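WbbM protein (Klebsiella pneumoniae, PDB 6U4B) is a bifunctional O-antigen polymerase that probably transfers sugars through two glycosyltransferase modules, one of which binds magnesium. Local coordinates at residues G317-S322 with S407-K412; V403-D408 with A474-F479; D433-G438 with D536-L541; E524-H529 with P556-Y561. All coordinates share one frame; numbering follows the deposited sequence.

Contact 1: residues G317-S322 with S407-K412; sequences GALINS and SDTVVK. With MG (magnesium ion), chain C.
Ser322 OG is gripped from two sides. It accepts from Val411 N at 2.9 Å, with a nearly straight N-H...O angle of 168°. It also donates to Leu319 O at 2.6 Å; this bond lies in the carbonyl plane, on a lone pair. With chi1 at 82°, OG sits over its own backbone, between N and the carbonyl carbon, where both bonds can form. The hydroxyl thus ties helix 317-322 to the backbone of strand 409-411, which runs almost parallel to it at 11°. Leu319 covers the most surface. Its CD1 branch is in van der Waals contact with Thr409 OG1 at 3.2 Å and has an apolar partner in Val411 CG1 at 4.1 Å. CD2 reaches back to Ser407 CA. Leu319 and Thr409 lie side by side and point the same way. Thr409 OG1 has its polar partner in Asp406 O. Ala318 CB meets Val410 CG1 more loosely. Asp408 turns away from the helix, and both its carboxylate oxygens face the magnesium ion, OD1 at 2.5 Å and OD2 at 2.7 Å. Asp406 and Asp408 bind magnesium, consistent with the DxD motif of GT-A-type glycosyltransferases such as family 8; helix 313-325 packs on the strand that follows the motif.

Contact 2: residues V403-D408 with A474-F479; sequences VFIDSD and AGIIVF. With MG (magnesium ion), chain C.
Phe404 and Ile477 form the hydrogen-bonded pair of an antiparallel ladder in the central sheet of the glycosyltransferase family 8 region. Phe404 N donates to Ile477 O at 2.7 Å. Ile477 N returns a bond to Phe404 O at 2.9 Å. On either side of this pair, Val403 faces Val478 and Ile405 faces Ile476 without such bonds. CA-H...O contacts fill in there, such as Ile476 CA to Phe404 O.

The Phe404 side chain can be followed outward. CB meets Phe479 CE1 at 3.8 Å, at the edge of that ring. CG is anti to the backbone N (chi1 170°), which carries the ring along toward the corner at 474-476. CD2 and CE2 then come up to Ala474 O, which lies at the ring edge, 3.6 Å from CE2. Beyond the segments, the Phe404 side chain also packs on Ile392 and Arg389. On the other face of the sheet, Ile405 and Ile476 run side by side and meet at their CD1 atoms.

Next along the chain, Asp406 N bonds to Gly475 O at 2.7 Å, which holds the start of the DxD motif against the corner. Gly475 CA lies beside the Asp406 carboxylate. The two oxygens of that group divide their work: OD1 pairs with Arg389, while OD2 binds the magnesium ion at 2.1 Å.

Contact 3: residues D433-G438 with D536-L541; sequences DIVMEG and DFFPNL
Leu541 CD2 presses against the backbone of Gly438, 3.5 Å from its CA, tighter than usual carbon contact. Phe537 comes to this glycine as well, its CZ 3.6 Å from Gly438 CA. This is the close part of the contact. The Phe537 ring turns its edge to the helix, with the carbonyl oxygens of Ile434 and Val435 near its plane; Val435 O is 3.5 Å from CZ. With CG anti to the backbone N (chi1 173°), the ring reaches from the loop to the first turn of the helix.

Phe538 meets the start of the helix. Ile434 CD1 touches its CE1 at 3.6 Å, the two side chains crossing at about a right angle. Val435 CG2 is farther from CE1, at 4.1 Å. Phe537 CD2 lies over one face of the Phe538 ring, and Phe549 stacks with that ring.

Helix 434-441 follows strand 428-432 of the large sheet, and loop 536-541 leads into helix 543-554; the contact joins these parts of the family 8 region.

The packing is looser toward the partly exposed Val435 and Glu437. Val435 CG1 stands 4.3 Å from Phe537 CZ. Glu437 brushes Leu541 CD2 with its CG and OE1, while OE2 makes a salt bridge to Lys432 and OE1 a hydrogen bond to Thr545. Nearby, Asn540 bonds to Asn245 of a second subunit.

Asp433 OD1 caps the helix by accepting from Met436 N. No hydrogen bond crosses between helix 434-438 and loop 536-541, so apolar packing and ring-edge contacts to carbonyl oxygens join them, and the fit depends on shape.

Contact 4: residues E524-H529 with P556-Y561; sequences EWNVYH and PKMIHY. With MG (magnesium ion), chain C.
His560 NE2 binds magnesium at 2.1 Å, and across the contact Asn526 holds the other side of the ring. His560 ND1 donates to Asn526 OD1 at 3.1 Å, on a lone pair in the amide plane. The N-H...O angle is 140°, and the oxygen sits 17° out of the imidazole plane. This bond probably limits rotation of the imidazole and helps aim NE2 at the metal. Asp406 and Asp408 complete the protein ligands. Asn526 is itself positioned by Gln473, which accepts from ND2.

Backbone pairing brings the two side chains together. Val527 N bonds to Met558 O, and His560 N bonds to Val527 O at 2.7 Å. These are parallel strands of a beta-alpha-beta unit, with helix 543-554 as the connection. Strand 558-560 is central in its small sheet, with 409-411 along its other edge. Tyr528 and His560 point to the same face, their rings nearly parallel but slid apart.

At one end, Glu524 O accepts from both Lys557 N and Met558 N. Lys557 CB lies over the six-membered ring of Trp525, 3.7 Å from its centroid, and CD continues over NE1. Lys557 NZ goes on to Glu417.

At the other end, His529 N bonds to His560 O. Tyr561 turns its edge to the face of His529 in a T-shaped pair, CD2 to CD2 at 3.6 Å. His529 NE2 is held by Asn565 O.

Overall arrangement
Contacts 1, 2 and 4 are buried and meet at one magnesium ion, their centres about 11 Å apart. Contacts 1 and 2 share Ser407 and Asp408, and Leu319 packs on Ile405. Contacts 1 and 4 join neighbouring strands of the small sheet, where Val410 O accepts a hydrogen bond from Ile559 N. Contact 2 belongs to the large sheet instead. Backbone bonds dominate contacts 2 and 4, whereas contact 1 has a single crossing bond, from a backbone N-H to a serine hydroxyl. Contact 3 is only partly buried, farther from the chain centre and apolar. Tyr528 links it to contact 4, packing on Val435 and bonding weakly to Asp433.

Contact 1: residues G317-S322 with S407-K412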
loop_
_atom_site.group_PDB
_atom_site.type_symbol
_atom_site.label_atom_id
_atom_site.label_comp_id
_atom_site.label_asym_id
_atom_site.label_seq_id
_atom_site.Cartn_x
_atom_site.Cartn_y
_atom_site.Cartn_z
ATOM N N GLY A 317 1.642 -10.547 -13.471
ATOM C CA GLY A 317 1.929 -9.363 -12.677
ATOM C C GLY A 317 2.333 -9.701 -11.255
ATOM O O GLY A 317 3.298 -9.146 -10.723
ATOM N N ALA A 318 1.597 -10.617 -10.620
ATOM C CA ALA A 318 1.945 -11.043 -9.268
ATOM C C ALA A 318 3.324 -11.688 -9.234
ATOM O O ALA A 318 4.121 -11.421 -8.325
ATOM C CB ALA A 318 0.887 -12.007 -8.736
ATOM N N LEU A 319 3.624 -12.533 -10.224
ATOM C CA LEU A 319 4.935 -13.171 -10.293
ATOM C C LEU A 319 6.043 -12.135 -10.427
ATOM O O LEU A 319 7.009 -12.138 -9.656
ATOM C CB LEU A 319 4.976 -14.157 -11.460
ATOM C CG LEU A 319 6.343 -14.758 -11.796
ATOM C CD1 LEU A 319 6.928 -15.511 -10.602
ATOM C CD2 LEU A 319 6.243 -15.664 -13.018
ATOM N N ILE A 320 5.918 -11.237 -11.408
ATOM C CA ILE A 320 6.949 -10.228 -11.635
ATOM C C ILE A 320 7.112 -9.348 -10.406
ATOM O O ILE A 320 8.234 -8.997 -10.015
ATOM C CB ILE A 320 6.619 -9.401 -12.894
ATOM C CG1 ILE A 320 6.839 -10.243 -14.155
ATOM C CG2 ILE A 320 7.452 -8.126 -12.938
ATOM C CD1 ILE A 320 6.321 -9.602 -15.423
ATOM N N ASN A 321 6.000 -8.987 -9.764
ATOM C CA ASN A 321 6.093 -8.217 -8.531
ATOM C C ASN A 321 6.809 -9.010 -7.442
ATOM O O ASN A 321 7.609 -8.449 -6.684
ATOM C CB ASN A 321 4.702 -7.791 -8.068
ATOM C CG ASN A 321 4.660 -6.343 -7.635
ATOM O OD1 ASN A 321 5.551 -5.563 -7.966
ATOM N ND2 ASN A 321 3.621 -5.974 -6.896
ATOM N N SER A 322 6.556 -10.321 -7.363
ATOM C CA SER A 322 7.257 -11.138 -6.377
ATOM C C SER A 322 8.748 -11.207 -6.685
ATOM O O SER A 322 9.575 -11.224 -5.765
ATOM C CB SER A 322 6.653 -12.546 -6.314
ATOM O OG SER A 322 7.161 -13.392 -7.338
ATOM N N SER A 407 4.040 -18.945 -15.284
ATOM C CA SER A 407 3.391 -17.689 -14.937
ATOM C C SER A 407 2.478 -17.812 -13.725
ATOM O O SER A 407 2.221 -16.802 -13.058
ATOM C CB SER A 407 2.594 -17.155 -16.129
ATOM O OG SER A 407 1.439 -17.940 -16.365
ATOM N N ASP A 408 1.988 -19.010 -13.417
ATOM C CA ASP A 408 1.107 -19.204 -12.264
ATOM C C ASP A 408 1.903 -19.505 -10.997
ATOM O O ASP A 408 1.620 -20.450 -10.260
ATOM C CB ASP A 408 0.096 -20.307 -12.560
ATOM C CG ASP A 408 0.755 -21.612 -12.960
ATOM O OD1 ASP A 408 1.974 -21.609 -13.234
ATOM O OD2 ASP A 408 0.051 -22.644 -12.993
ATOM N N THR A 409 2.923 -18.686 -10.744
ATOM C CA THR A 409 3.791 -18.851 -9.588
ATOM C C THR A 409 4.008 -17.502 -8.913
ATOM O O THR A 409 3.734 -16.445 -9.483
ATOM C CB THR A 409 5.155 -19.439 -9.977
ATOM O OG1 THR A 409 5.856 -18.501 -10.804
ATOM C CG2 THR A 409 4.994 -20.757 -10.734
ATOM N N VAL A 410 4.507 -17.558 -7.679
ATOM C CA VAL A 410 5.138 -16.424 -7.016
ATOM C C VAL A 410 6.403 -16.937 -6.347
ATOM O O VAL A 410 6.432 -18.062 -5.836
ATOM C CB VAL A 410 4.215 -15.734 -5.981
ATOM C CG1 VAL A 410 3.001 -15.104 -6.656
ATOM C CG2 VAL A 410 3.786 -16.701 -4.885
ATOM N N VAL A 411 7.455 -16.127 -6.362
ATOM C CA VAL A 411 8.711 -16.502 -5.727
ATOM C C VAL A 411 8.749 -15.918 -4.323
ATOM O O VAL A 411 8.140 -14.880 -4.036
ATOM C CB VAL A 411 9.935 -16.053 -6.553
ATOM C CG1 VAL A 411 9.838 -16.595 -7.973
ATOM C CG2 VAL A 411 10.056 -14.541 -6.555
ATOM N N LYS A 412 9.457 -16.611 -3.432
ATOM C CA LYS A 412 9.705 -16.137 -2.076
ATOM C C LYS A 412 11.187 -15.898 -1.828
ATOM O O LYS A 412 11.598 -15.751 -0.671
ATOM C CB LYS A 412 9.159 -17.136 -1.050
ATOM C CG LYS A 412 7.720 -17.561 -1.293
ATOM C CD LYS A 412 6.735 -16.497 -0.841
ATOM C CE LYS A 412 6.751 -16.348 0.670
ATOM N NZ LYS A 412 5.673 -15.441 1.146
HETATM MG MG MG C . 2.272 -23.993 -13.863
#

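Contact 2: residues V403-D408 with A474-F479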
loop_
_atom_site.group_PDB
_atom_site.type_symbol
_atom_site.label_atom_id
_atom_site.label_comp_id
_atom_site.label_asym_id
_atom_site.label_seq_id
_atom_site.Cartn_x
_atom_site.Cartn_y
_atom_site.Cartn_z
ATOM N N VAL A 403 16.703 -18.499 -16.808
ATOM C CA VAL A 403 15.768 -19.134 -15.885
ATOM C C VAL A 403 14.356 -18.956 -16.426
ATOM O O VAL A 403 13.862 -17.826 -16.527
ATOM C CB VAL A 403 15.883 -18.553 -14.467
ATOM C CG1 VAL A 403 14.897 -19.237 -13.535
ATOM C CG2 VAL A 403 17.305 -18.695 -13.951
ATOM N N PHE A 404 13.707 -20.065 -16.779
ATOM C CA PHE A 404 12.287 -20.031 -17.101
ATOM C C PHE A 404 11.464 -20.342 -15.860
ATOM O O PHE A 404 11.851 -21.170 -15.031
ATOM C CB PHE A 404 11.925 -21.029 -18.207
ATOM C CG PHE A 404 10.437 -21.182 -18.405
ATOM C CD1 PHE A 404 9.759 -20.358 -19.286
ATOM C CD2 PHE A 404 9.711 -22.125 -17.680
ATOM C CE1 PHE A 404 8.396 -20.476 -19.456
ATOM C CE2 PHE A 404 8.345 -22.239 -17.838
ATOM C CZ PHE A 404 7.688 -21.419 -18.732
ATOM N N ILE A 405 10.306 -19.694 -15.754
ATOM C CA ILE A 405 9.392 -19.959 -14.648
ATOM C C ILE A 405 7.962 -19.832 -15.156
ATOM O O ILE A 405 7.640 -18.924 -15.927
ATOM C CB ILE A 405 9.674 -19.019 -13.452
ATOM C CG1 ILE A 405 8.754 -19.342 -12.269
ATOM C CG2 ILE A 405 9.562 -17.551 -13.861
ATOM C CD1 ILE A 405 9.119 -18.595 -11.002
ATOM N N ASP A 406 7.111 -20.766 -14.732
ATOM C CA ASP A 406 5.691 -20.705 -15.059
ATOM C C ASP A 406 5.074 -19.395 -14.574
ATOM O O ASP A 406 5.501 -18.810 -13.574
ATOM C CB ASP A 406 4.949 -21.883 -14.425
ATOM C CG ASP A 406 4.841 -23.078 -15.351
ATOM O OD1 ASP A 406 5.503 -23.084 -16.412
ATOM O OD2 ASP A 406 4.081 -24.013 -15.015
ATOM N N SER A 407 4.040 -18.945 -15.284
ATOM C CA SER A 407 3.391 -17.689 -14.937
ATOM C C SER A 407 2.478 -17.812 -13.725
ATOM O O SER A 407 2.221 -16.802 -13.058
ATOM C CB SER A 407 2.594 -17.155 -16.129
ATOM O OG SER A 407 1.439 -17.940 -16.365
ATOM N N ASP A 408 1.988 -19.010 -13.417
ATOM C CA ASP A 408 1.107 -19.204 -12.264
ATOM C C ASP A 408 1.903 -19.505 -10.997
ATOM O O ASP A 408 1.620 -20.450 -10.260
ATOM C CB ASP A 408 0.096 -20.307 -12.560
ATOM C CG ASP A 408 0.755 -21.612 -12.960
ATOM O OD1 ASP A 408 1.974 -21.609 -13.234
ATOM O OD2 ASP A 408 0.051 -22.644 -12.993
ATOM N N ALA A 474 8.486 -28.963 -15.252
ATOM C CA ALA A 474 8.878 -27.891 -16.160
ATOM C C ALA A 474 8.436 -26.507 -15.693
ATOM O O ALA A 474 8.584 -25.539 -16.447
ATOM C CB ALA A 474 8.319 -28.156 -17.562
ATOM N N GLY A 475 7.903 -26.390 -14.475
ATOM C CA GLY A 475 7.433 -25.104 -13.986
ATOM C C GLY A 475 8.538 -24.125 -13.652
ATOM O O GLY A 475 8.274 -22.925 -13.536
ATOM N N ILE A 476 9.765 -24.612 -13.478
ATOM C CA ILE A 476 10.921 -23.741 -13.295
ATOM C C ILE A 476 12.150 -24.479 -13.814
ATOM O O ILE A 476 12.435 -25.609 -13.405
ATOM C CB ILE A 476 11.066 -23.291 -11.824
ATOM C CG1 ILE A 476 12.108 -22.178 -11.687
ATOM C CG2 ILE A 476 11.380 -24.456 -10.886
ATOM C CD1 ILE A 476 12.050 -21.466 -10.337
ATOM N N ILE A 477 12.854 -23.869 -14.766
ATOM C CA ILE A 477 13.962 -24.521 -15.456
ATOM C C ILE A 477 15.088 -23.517 -15.641
ATOM O O ILE A 477 14.868 -22.422 -16.167
ATOM C CB ILE A 477 13.541 -25.083 -16.829
ATOM C CG1 ILE A 477 12.317 -25.993 -16.713
ATOM C CG2 ILE A 477 14.696 -25.838 -17.461
ATOM C CD1 ILE A 477 11.753 -26.425 -18.051
ATOM N N VAL A 478 16.296 -23.895 -15.236
ATOM C CA VAL A 478 17.493 -23.138 -15.575
ATOM C C VAL A 478 18.051 -23.728 -16.864
ATOM O O VAL A 478 18.563 -24.851 -16.875
ATOM C CB VAL A 478 18.535 -23.176 -14.453
ATOM C CG1 VAL A 478 19.734 -22.314 -14.831
ATOM C CG2 VAL A 478 17.921 -22.703 -13.143
ATOM N N PHE A 479 17.945 -22.976 -17.953
ATOM C CA PHE A 479 18.463 -23.423 -19.235
ATOM C C PHE A 479 19.957 -23.144 -19.320
ATOM O O PHE A 479 20.398 -22.010 -19.112
ATOM C CB PHE A 479 17.734 -22.725 -20.383
ATOM C CG PHE A 479 16.367 -23.282 -20.666
ATOM C CD1 PHE A 479 15.296 -22.984 -19.842
ATOM C CD2 PHE A 479 16.153 -24.094 -21.766
ATOM C CE1 PHE A 479 14.039 -23.494 -20.107
ATOM C CE2 PHE A 479 14.900 -24.604 -22.035
ATOM C CZ PHE A 479 13.841 -24.305 -21.206
HETATM MG MG MG C . 2.272 -23.993 -13.863
#

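Contact 3: residues D433-G438 with D536-L541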
loop_
_atom_site.group_PDB
_atom_site.type_symbol
_atom_site.label_atom_id
_atom_site.label_comp_id
_atom_site.label_asym_id
_atom_site.label_seq_id
_atom_site.Cartn_x
_atom_site.Cartn_y
_atom_site.Cartn_z
ATOM N N ASP A 433 9.773 -34.034 -10.386
ATOM C CA ASP A 433 8.312 -33.962 -10.418
ATOM C C ASP A 433 7.752 -35.046 -9.501
ATOM O O ASP A 433 7.719 -36.226 -9.863
ATOM C CB ASP A 433 7.810 -34.121 -11.851
ATOM C CG ASP A 433 6.335 -33.782 -12.006
ATOM O OD1 ASP A 433 5.590 -33.808 -11.003
ATOM O OD2 ASP A 433 5.918 -33.495 -13.149
ATOM N N ILE A 434 7.287 -34.650 -8.314
ATOM C CA ILE A 434 6.721 -35.637 -7.398
ATOM C C ILE A 434 5.304 -36.035 -7.793
ATOM O O ILE A 434 4.834 -37.103 -7.383
ATOM C CB ILE A 434 6.744 -35.139 -5.943
ATOM C CG1 ILE A 434 5.759 -33.988 -5.740
ATOM C CG2 ILE A 434 8.152 -34.719 -5.545
ATOM C CD1 ILE A 434 5.709 -33.489 -4.311
ATOM N N VAL A 435 4.608 -35.215 -8.584
ATOM C CA VAL A 435 3.301 -35.626 -9.089
ATOM C C VAL A 435 3.458 -36.765 -10.086
ATOM O O VAL A 435 2.721 -37.759 -10.036
ATOM C CB VAL A 435 2.552 -34.431 -9.706
ATOM C CG1 VAL A 435 1.259 -34.902 -10.353
ATOM C CG2 VAL A 435 2.259 -33.384 -8.647
ATOM N N MET A 436 4.419 -36.644 -11.006
ATOM C CA MET A 436 4.728 -37.765 -11.887
ATOM C C MET A 436 5.233 -38.962 -11.094
ATOM O O MET A 436 4.952 -40.110 -11.456
ATOM C CB MET A 436 5.755 -37.345 -12.940
ATOM C CG MET A 436 6.180 -38.468 -13.884
ATOM S SD MET A 436 4.827 -39.116 -14.883
ATOM C CE MET A 436 4.537 -37.742 -16.000
ATOM N N GLU A 437 5.970 -38.715 -10.007
ATOM C CA GLU A 437 6.372 -39.804 -9.123
ATOM C C GLU A 437 5.155 -40.558 -8.603
ATOM O O GLU A 437 5.175 -41.789 -8.498
ATOM C CB GLU A 437 7.208 -39.257 -7.966
ATOM C CG GLU A 437 7.816 -40.327 -7.067
ATOM C CD GLU A 437 8.591 -39.735 -5.906
ATOM O OE1 GLU A 437 8.452 -40.242 -4.771
ATOM O OE2 GLU A 437 9.333 -38.753 -6.125
ATOM N N GLY A 438 4.079 -39.833 -8.287
ATOM C CA GLY A 438 2.854 -40.495 -7.870
ATOM C C GLY A 438 2.149 -41.200 -9.012
ATOM O O GLY A 438 1.592 -42.285 -8.831
ATOM N N ASP A 536 -4.888 -35.447 -0.224
ATOM C CA ASP A 536 -5.449 -36.597 -0.921
ATOM C C ASP A 536 -4.409 -37.402 -1.690
ATOM O O ASP A 536 -4.556 -38.622 -1.821
ATOM C CB ASP A 536 -6.549 -36.146 -1.889
ATOM C CG ASP A 536 -7.683 -35.423 -1.188
ATOM O OD1 ASP A 536 -7.491 -34.990 -0.033
ATOM O OD2 ASP A 536 -8.769 -35.294 -1.792
ATOM N N PHE A 537 -3.360 -36.753 -2.192
ATOM C CA PHE A 537 -2.413 -37.367 -3.114
ATOM C C PHE A 537 -1.032 -37.576 -2.511
ATOM O O PHE A 537 -0.501 -38.690 -2.546
ATOM C CB PHE A 537 -2.308 -36.496 -4.379
ATOM C CG PHE A 537 -1.238 -36.933 -5.344
ATOM C CD1 PHE A 537 -1.516 -37.860 -6.335
ATOM C CD2 PHE A 537 0.039 -36.395 -5.276
ATOM C CE1 PHE A 537 -0.538 -38.254 -7.229
ATOM C CE2 PHE A 537 1.021 -36.788 -6.165
ATOM C CZ PHE A 537 0.732 -37.718 -7.144
ATOM N N PHE A 538 -0.436 -36.526 -1.960
ATOM C CA PHE A 538 0.958 -36.525 -1.530
ATOM C C PHE A 538 1.265 -37.442 -0.344
ATOM O O PHE A 538 2.341 -38.054 -0.324
ATOM C CB PHE A 538 1.387 -35.091 -1.216
ATOM C CG PHE A 538 1.287 -34.167 -2.395
ATOM C CD1 PHE A 538 2.224 -34.222 -3.414
ATOM C CD2 PHE A 538 0.252 -33.251 -2.492
ATOM C CE1 PHE A 538 2.134 -33.379 -4.506
ATOM C CE2 PHE A 538 0.157 -32.403 -3.580
ATOM C CZ PHE A 538 1.100 -32.469 -4.589
ATOM N N PRO A 539 0.392 -37.568 0.665
ATOM C CA PRO A 539 0.699 -38.488 1.776
ATOM C C PRO A 539 0.805 -39.951 1.366
ATOM O O PRO A 539 1.293 -40.758 2.166
ATOM C CB PRO A 539 -0.469 -38.272 2.747
ATOM C CG PRO A 539 -0.946 -36.900 2.452
ATOM C CD PRO A 539 -0.796 -36.746 0.972
ATOM N N ASN A 540 0.367 -40.320 0.165
ATOM C CA ASN A 540 0.438 -41.703 -0.291
ATOM C C ASN A 540 1.682 -41.994 -1.121
ATOM O O ASN A 540 1.849 -43.126 -1.585
ATOM C CB ASN A 540 -0.815 -42.056 -1.097
ATOM C CG ASN A 540 -2.085 -41.929 -0.284
ATOM O OD1 ASN A 540 -2.087 -42.159 0.924
ATOM N ND2 ASN A 540 -3.176 -41.560 -0.946
ATOM N N LEU A 541 2.549 -41.005 -1.322
ATOM C CA LEU A 541 3.817 -41.214 -2.001
ATOM C C LEU A 541 4.767 -42.004 -1.104
ATOM O O LEU A 541 4.431 -42.399 0.017
ATOM C CB LEU A 541 4.434 -39.871 -2.382
ATOM C CG LEU A 541 3.801 -39.085 -3.528
ATOM C CD1 LEU A 541 4.092 -37.602 -3.379
ATOM C CD2 LEU A 541 4.339 -39.589 -4.850
#

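Contact 4: residues E524-H529 with P556-Y561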
loop_
_atom_site.group_PDB
_atom_site.type_symbol
_atom_site.label_atom_id
_atom_site.label_comp_id
_atom_site.label_asym_id
_atom_site.label_seq_id
_atom_site.Cartn_x
_atom_site.Cartn_y
_atom_site.Cartn_z
ATOM N N GLU A 524 12.146 -27.055 -2.602
ATOM C CA GLU A 524 11.721 -25.731 -2.160
ATOM C C GLU A 524 11.525 -24.765 -3.322
ATOM O O GLU A 524 10.856 -23.740 -3.154
ATOM C CB GLU A 524 12.740 -25.143 -1.177
ATOM C CG GLU A 524 12.798 -25.828 0.184
ATOM C CD GLU A 524 13.468 -27.191 0.140
ATOM O OE1 GLU A 524 12.986 -28.113 0.833
ATOM O OE2 GLU A 524 14.473 -27.337 -0.585
ATOM N N TRP A 525 12.087 -25.064 -4.491
ATOM C CA TRP A 525 12.011 -24.177 -5.642
ATOM C C TRP A 525 10.807 -24.447 -6.536
ATOM O O TRP A 525 10.646 -23.763 -7.552
ATOM C CB TRP A 525 13.301 -24.268 -6.464
ATOM C CG TRP A 525 14.346 -23.307 -5.997
ATOM C CD1 TRP A 525 15.527 -23.607 -5.380
ATOM C CD2 TRP A 525 14.292 -21.879 -6.088
ATOM N NE1 TRP A 525 16.214 -22.452 -5.090
ATOM C CE2 TRP A 525 15.477 -21.378 -5.514
ATOM C CE3 TRP A 525 13.356 -20.976 -6.602
ATOM C CZ2 TRP A 525 15.752 -20.013 -5.443
ATOM C CZ3 TRP A 525 13.630 -19.622 -6.530
ATOM C CH2 TRP A 525 14.817 -19.153 -5.954
ATOM N N ASN A 526 9.960 -25.414 -6.186
ATOM C CA ASN A 526 8.762 -25.695 -6.968
ATOM C C ASN A 526 7.708 -26.356 -6.087
ATOM O O ASN A 526 7.394 -27.537 -6.262
ATOM C CB ASN A 526 9.098 -26.586 -8.167
ATOM C CG ASN A 526 8.027 -26.550 -9.242
ATOM O OD1 ASN A 526 6.862 -26.260 -8.970
ATOM N ND2 ASN A 526 8.420 -26.847 -10.474
ATOM N N VAL A 527 7.148 -25.599 -5.149
ATOM C CA VAL A 527 6.231 -26.141 -4.154
ATOM C C VAL A 527 4.806 -25.991 -4.678
ATOM O O VAL A 527 4.310 -24.874 -4.846
ATOM C CB VAL A 527 6.403 -25.445 -2.799
ATOM C CG1 VAL A 527 5.428 -26.015 -1.773
ATOM C CG2 VAL A 527 7.838 -25.592 -2.311
ATOM N N TYR A 528 4.148 -27.119 -4.939
ATOM C CA TYR A 528 2.732 -27.086 -5.273
ATOM C C TYR A 528 1.935 -26.518 -4.106
ATOM O O TYR A 528 2.172 -26.865 -2.944
ATOM C CB TYR A 528 2.219 -28.489 -5.602
ATOM C CG TYR A 528 2.804 -29.116 -6.846
ATOM C CD1 TYR A 528 3.839 -30.037 -6.760
ATOM C CD2 TYR A 528 2.305 -28.807 -8.106
ATOM C CE1 TYR A 528 4.370 -30.623 -7.889
ATOM C CE2 TYR A 528 2.829 -29.388 -9.244
ATOM C CZ TYR A 528 3.861 -30.296 -9.129
ATOM O OH TYR A 528 4.388 -30.881 -10.258
ATOM N N HIS A 529 0.983 -25.640 -4.416
ATOM C CA HIS A 529 0.111 -25.118 -3.373
ATOM C C HIS A 529 -0.945 -26.125 -2.939
ATOM O O HIS A 529 -1.588 -25.916 -1.905
ATOM C CB HIS A 529 -0.556 -23.819 -3.836
ATOM C CG HIS A 529 -1.658 -24.018 -4.829
ATOM N ND1 HIS A 529 -1.499 -24.754 -5.983
ATOM C CD2 HIS A 529 -2.934 -23.565 -4.845
ATOM C CE1 HIS A 529 -2.631 -24.751 -6.664
ATOM N NE2 HIS A 529 -3.518 -24.036 -5.996
ATOM N N PRO A 556 8.935 -22.332 1.399
ATOM C CA PRO A 556 9.084 -22.405 -0.058
ATOM C C PRO A 556 9.932 -21.265 -0.589
ATOM O O PRO A 556 9.957 -20.163 -0.035
ATOM C CB PRO A 556 7.642 -22.304 -0.576
ATOM C CG PRO A 556 6.767 -22.524 0.626
ATOM C CD PRO A 556 7.553 -22.016 1.790
ATOM N N LYS A 557 10.646 -21.548 -1.678
ATOM C CA LYS A 557 11.319 -20.499 -2.429
ATOM C C LYS A 557 10.556 -20.099 -3.682
ATOM O O LYS A 557 10.739 -18.977 -4.171
ATOM C CB LYS A 557 12.744 -20.933 -2.788
ATOM C CG LYS A 557 13.626 -21.088 -1.558
ATOM C CD LYS A 557 15.090 -21.277 -1.902
ATOM C CE LYS A 557 15.943 -21.238 -0.642
ATOM N NZ LYS A 557 17.357 -21.623 -0.899
ATOM N N MET A 558 9.699 -20.982 -4.194
ATOM C CA MET A 558 8.748 -20.633 -5.240
ATOM C C MET A 558 7.484 -21.442 -5.005
ATOM O O MET A 558 7.557 -22.648 -4.760
ATOM C CB MET A 558 9.315 -20.901 -6.642
ATOM C CG MET A 558 8.336 -20.622 -7.782
ATOM S SD MET A 558 7.234 -22.000 -8.184
ATOM C CE MET A 558 8.183 -22.854 -9.446
ATOM N N ILE A 559 6.339 -20.777 -5.088
ATOM C CA ILE A 559 5.038 -21.401 -4.892
ATOM C C ILE A 559 4.387 -21.557 -6.258
ATOM O O ILE A 559 4.250 -20.582 -7.002
ATOM C CB ILE A 559 4.159 -20.570 -3.947
ATOM C CG1 ILE A 559 4.822 -20.464 -2.574
ATOM C CG2 ILE A 559 2.768 -21.173 -3.846
ATOM C CD1 ILE A 559 4.245 -19.377 -1.690
ATOM N N HIS A 560 3.994 -22.781 -6.594
ATOM C CA HIS A 560 3.426 -23.095 -7.898
ATOM C C HIS A 560 1.932 -23.339 -7.728
ATOM O O HIS A 560 1.522 -24.338 -7.128
ATOM C CB HIS A 560 4.119 -24.311 -8.511
ATOM C CG HIS A 560 3.875 -24.466 -9.979
ATOM N ND1 HIS A 560 4.500 -25.431 -10.740
ATOM C CD2 HIS A 560 3.077 -23.776 -10.828
ATOM C CE1 HIS A 560 4.097 -25.328 -11.994
ATOM N NE2 HIS A 560 3.234 -24.332 -12.074
ATOM N N TYR A 561 1.116 -22.434 -8.271
ATOM C CA TYR A 561 -0.330 -22.603 -8.210
ATOM C C TYR A 561 -0.822 -23.460 -9.368
ATOM O O TYR A 561 -1.786 -23.102 -10.053
ATOM C CB TYR A 561 -1.031 -21.250 -8.204
ATOM C CG TYR A 561 -0.597 -20.379 -7.056
ATOM C CD1 TYR A 561 0.400 -19.430 -7.223
ATOM C CD2 TYR A 561 -1.155 -20.529 -5.793
ATOM C CE1 TYR A 561 0.813 -18.639 -6.172
ATOM C CE2 TYR A 561 -0.750 -19.742 -4.735
ATOM C CZ TYR A 561 0.235 -18.799 -4.933
ATOM O OH TYR A 561 0.646 -18.012 -3.887
HETATM MG MG MG C . 2.272 -23.993 -13.863
#